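Side-chain contact in DegV family protein (Thermus thermophilus, PDB 2DT8), which binds a long-chain fatty acid, here palmitic acid, and also binds zinc: residues Val26-Asn31 and Lys91-Val96. Numbering follows the deposited sequence.
Sequences VPLYVN and KLSGTV. With PLM (palmitic acid), chain C.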
ATOM      1  N   VAL A  26       6.896  -0.284 -11.850  1.00  6.58           N
ATOM      2  CA  VAL A  26       7.990   0.680 -11.880  1.00  5.57           C
ATOM      3  C   VAL A  26       8.536   0.678 -10.454  1.00  6.23           C
ATOM      4  O   VAL A  26       7.814   0.973  -9.505  1.00  6.12           O
ATOM      5  CB  VAL A  26       7.469   2.080 -12.244  1.00  7.64           C
ATOM      6  CG1 VAL A  26       8.608   3.080 -12.208  1.00  9.00           C
ATOM      7  CG2 VAL A  26       6.807   2.046 -13.637  1.00  9.92           C
ATOM      8  N   PRO A  27       9.821   0.340 -10.282  1.00  5.26           N
ATOM      9  CA  PRO A  27      10.384   0.310  -8.930  1.00  6.78           C
ATOM     10  C   PRO A  27      10.723   1.620  -8.252  1.00  5.05           C
ATOM     11  O   PRO A  27      11.052   2.608  -8.909  1.00  6.17           O
ATOM     12  CB  PRO A  27      11.636  -0.546  -9.105  1.00  7.48           C
ATOM     13  CG  PRO A  27      12.100  -0.163 -10.465  1.00 11.25           C
ATOM     14  CD  PRO A  27      10.799  -0.140 -11.276  1.00  8.92           C
ATOM     15  N   LEU A  28      10.602   1.613  -6.926  1.00  5.69           N
ATOM     16  CA  LEU A  28      11.033   2.728  -6.097  1.00  3.46           C
ATOM     17  C   LEU A  28      12.330   2.197  -5.473  1.00  5.03           C
ATOM     18  O   LEU A  28      12.660   1.001  -5.619  1.00  5.28           O
ATOM     19  CB  LEU A  28      10.009   3.098  -5.024  1.00  4.70           C
ATOM     20  CG  LEU A  28       9.032   4.177  -5.524  1.00  4.40           C
ATOM     21  CD1 LEU A  28       7.927   3.545  -6.368  1.00  4.38           C
ATOM     22  CD2 LEU A  28       8.443   4.945  -4.349  1.00  3.84           C
ATOM     23  N   TYR A  29      13.062   3.064  -4.781  1.00  5.52           N
ATOM     24  CA  TYR A  29      14.350   2.689  -4.224  1.00  6.14           C
ATOM     25  C   TYR A  29      14.533   3.001  -2.764  1.00  5.76           C
ATOM     26  O   TYR A  29      13.929   3.925  -2.226  1.00  5.62           O
ATOM     27  CB  TYR A  29      15.467   3.397  -4.997  1.00  8.72           C
ATOM     28  CG  TYR A  29      15.306   3.317  -6.488  1.00 10.39           C
ATOM     29  CD1 TYR A  29      14.461   4.197  -7.166  1.00 12.70           C
ATOM     30  CD2 TYR A  29      15.963   2.335  -7.217  1.00 13.07           C
ATOM     31  CE1 TYR A  29      14.270   4.092  -8.545  1.00 12.94           C
ATOM     32  CE2 TYR A  29      15.779   2.220  -8.597  1.00 14.10           C
ATOM     33  CZ  TYR A  29      14.934   3.100  -9.246  1.00 14.32           C
ATOM     34  OH  TYR A  29      14.756   2.992 -10.603  1.00 18.06           O
ATOM     35  N   VAL A  30      15.404   2.217  -2.146  1.00  5.83           N
ATOM     36  CA  VAL A  30      15.773   2.375  -0.756  1.00  4.02           C
ATOM     37  C   VAL A  30      17.238   2.816  -0.744  1.00  5.57           C
ATOM     38  O   VAL A  30      18.087   2.203  -1.399  1.00  6.26           O
ATOM     39  CB  VAL A  30      15.651   1.049   0.012  1.00  4.37           C
ATOM     40  CG1 VAL A  30      16.115   1.239   1.440  1.00  8.12           C
ATOM     41  CG2 VAL A  30      14.212   0.566  -0.017  1.00  5.32           C
ATOM     42  N   ASN A  31      17.510   3.884  -0.001  1.00  5.42           N
ATOM     43  CA  ASN A  31      18.859   4.428   0.148  1.00  6.67           C
ATOM     44  C   ASN A  31      19.329   3.988   1.531  1.00  6.48           C
ATOM     45  O   ASN A  31      18.772   4.412   2.549  1.00  7.89           O
ATOM     46  CB  ASN A  31      18.811   5.956   0.046  1.00  7.42           C
ATOM     47  CG  ASN A  31      18.130   6.418  -1.223  1.00  9.63           C
ATOM     48  OD1 ASN A  31      18.491   5.987  -2.321  1.00 14.97           O
ATOM     49  ND2 ASN A  31      17.142   7.298  -1.086  1.00 10.24           N
ATOM     50  N   LYS A  91       0.276  12.226  -1.343  1.00  7.81           N
ATOM     51  CA  LYS A  91       0.703  12.944  -0.158  1.00  7.61           C
ATOM     52  C   LYS A  91       1.816  12.208   0.644  1.00 10.21           C
ATOM     53  O   LYS A  91       2.423  12.697   1.588  1.00 10.54           O
ATOM     54  CB  LYS A  91      -0.463  13.067   0.885  1.00  9.49           C
ATOM     55  CG  LYS A  91      -1.706  13.734   0.319  1.00 12.54           C
ATOM     56  CD  LYS A  91      -1.528  15.244   0.327  1.00 20.86           C
ATOM     57  CE  LYS A  91      -2.740  15.965  -0.229  1.00 26.39           C
ATOM     58  NZ  LYS A  91      -2.324  17.255  -0.841  1.00 26.10           N
ATOM     59  N   LEU A  92       2.070  11.002   0.108  1.00  6.80           N
ATOM     60  CA  LEU A  92       3.058  10.168   0.762  1.00  5.82           C
ATOM     61  C   LEU A  92       4.308  10.064  -0.127  1.00  4.85           C
ATOM     62  O   LEU A  92       5.398   9.725   0.350  1.00  6.46           O
ATOM     63  CB  LEU A  92       2.558   8.727   1.027  1.00  4.74           C
ATOM     64  CG  LEU A  92       1.331   8.523   1.917  1.00  4.64           C
ATOM     65  CD1 LEU A  92       1.003   7.030   1.982  1.00  7.81           C
ATOM     66  CD2 LEU A  92       1.597   9.084   3.316  1.00  5.87           C
ATOM     67  N   SER A  93       4.155  10.378  -1.410  1.00  5.00           N
ATOM     68  CA  SER A  93       5.257  10.214  -2.342  1.00  4.27           C
ATOM     69  C   SER A  93       5.125  11.042  -3.609  1.00  5.08           C
ATOM     70  O   SER A  93       4.016  11.359  -4.034  1.00  6.48           O
ATOM     71  CB  SER A  93       5.323   8.729  -2.720  1.00  6.23           C
ATOM     72  OG  SER A  93       6.276   8.443  -3.722  1.00  6.61           O
ATOM     73  N   GLY A  94       6.267  11.353  -4.218  1.00  5.88           N
ATOM     74  CA  GLY A  94       6.256  12.105  -5.462  1.00  5.97           C
ATOM     75  C   GLY A  94       6.034  11.203  -6.667  1.00  7.74           C
ATOM     76  O   GLY A  94       6.110  11.659  -7.802  1.00  7.54           O
ATOM     77  N   THR A  95       5.751   9.925  -6.429  1.00  6.41           N
ATOM     78  CA  THR A  95       5.531   8.980  -7.517  1.00  5.43           C
ATOM     79  C   THR A  95       4.449   9.428  -8.506  1.00  5.71           C
ATOM     80  O   THR A  95       4.675   9.409  -9.717  1.00  5.63           O
ATOM     81  CB  THR A  95       5.188   7.581  -6.949  1.00  5.52           C
ATOM     82  OG1 THR A  95       6.295   7.116  -6.162  1.00  5.90           O
ATOM     83  CG2 THR A  95       4.920   6.577  -8.070  1.00  4.72           C
ATOM     84  N   VAL A  96       3.283   9.824  -7.996  1.00  4.98           N
ATOM     85  CA  VAL A  96       2.198  10.280  -8.872  1.00  5.99           C
ATOM     86  C   VAL A  96       2.680  11.429  -9.760  1.00  6.24           C
ATOM     87  O   VAL A  96       2.402  11.457 -10.962  1.00  6.80           O
ATOM     88  CB  VAL A  96       0.970  10.731  -8.059  1.00  6.77           C
ATOM     89  CG1 VAL A  96       0.045  11.600  -8.935  1.00  9.15           C
ATOM     90  CG2 VAL A  96       0.208   9.499  -7.570  1.00  8.60           C
TER
HETATM   91  C1  PLM C 701       9.157   7.802  -1.776  1.00  8.51           C
HETATM   92  O1  PLM C 701       8.519   8.645  -2.591  1.00  9.55           O
HETATM   93  O2  PLM C 701      10.325   7.994  -1.512  1.00  8.95           O
HETATM   94  C2  PLM C 701       8.418   6.619  -1.186  1.00  9.45           C
HETATM   95  C3  PLM C 701       7.665   7.077   0.069  1.00  8.22           C
HETATM   96  C4  PLM C 701       6.947   5.892   0.718  1.00  7.58           C
HETATM   97  C5  PLM C 701       6.173   6.387   1.938  1.00  7.98           C
HETATM   98  C6  PLM C 701       5.367   5.244   2.553  1.00  7.17           C
HETATM   99  C7  PLM C 701       4.647   5.761   3.783  1.00  7.63           C
HETATM  100  C8  PLM C 701       3.684   4.715   4.294  1.00 13.36           C
HETATM  101  C9  PLM C 701       2.754   5.382   5.304  1.00 15.61           C
HETATM  102  CA  PLM C 701       2.203   4.341   6.259  1.00 21.35           C
HETATM  103  CB  PLM C 701       0.981   3.714   5.614  1.00 17.45           C
HETATM  104  CC  PLM C 701       1.307   2.282   5.229  1.00 18.93           C
HETATM  105  CD  PLM C 701       0.297   1.356   5.878  1.00 18.40           C
HETATM  106  CE  PLM C 701       0.729  -0.090   5.644  1.00 18.02           C
HETATM  107  CF  PLM C 701      -0.220  -1.041   6.388  1.00 20.33           C
HETATM  108  CG  PLM C 701      -1.515  -1.204   5.592  1.00 21.36           C
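Leu28 lays its CD2 methyl across the hydroxyl of Thr95, 3.6 Å from Thr95 OG1, and the same Leu28 CD2 lies 3.6 Å from C2 of the palmitic acid, next to the carboxyl group. CD1 leans on the same oxygen from a little farther off, so one hydroxyl meets both branches of the leucine. No hydrogen bond crosses between 26-31 and 91-96; the polar work is done by Ser93. With OG anti to the backbone N (chi1 174°), its hydroxyl faces the ligand's carboxyl group, and Ser93 OG donates to O1 of palmitic acid over a short 2.5 Å. Ser93 OG also accepts twice, from Thr95 OG1 at 2.8 Å and from Thr95 N at 3.1 Å, the latter forming an ST turn where helix 95-103 begins. The ligand is also hydrogen-bonded to Thr61 OG1. Without the Ser93 hydroxyl, as with an alanine here, O1 of the ligand would probably lose this donor, and Thr95 N and OG1 this acceptor. Pro64 packs against both Leu28 and Thr95. Polar and apolar groups thus share the carboxyl end of the ligand, consistent with lipid binding by this DegV family protein: the serine's single proton is committed to the carboxyl group, while leucine supplies apolar contact where the acyl chain starts.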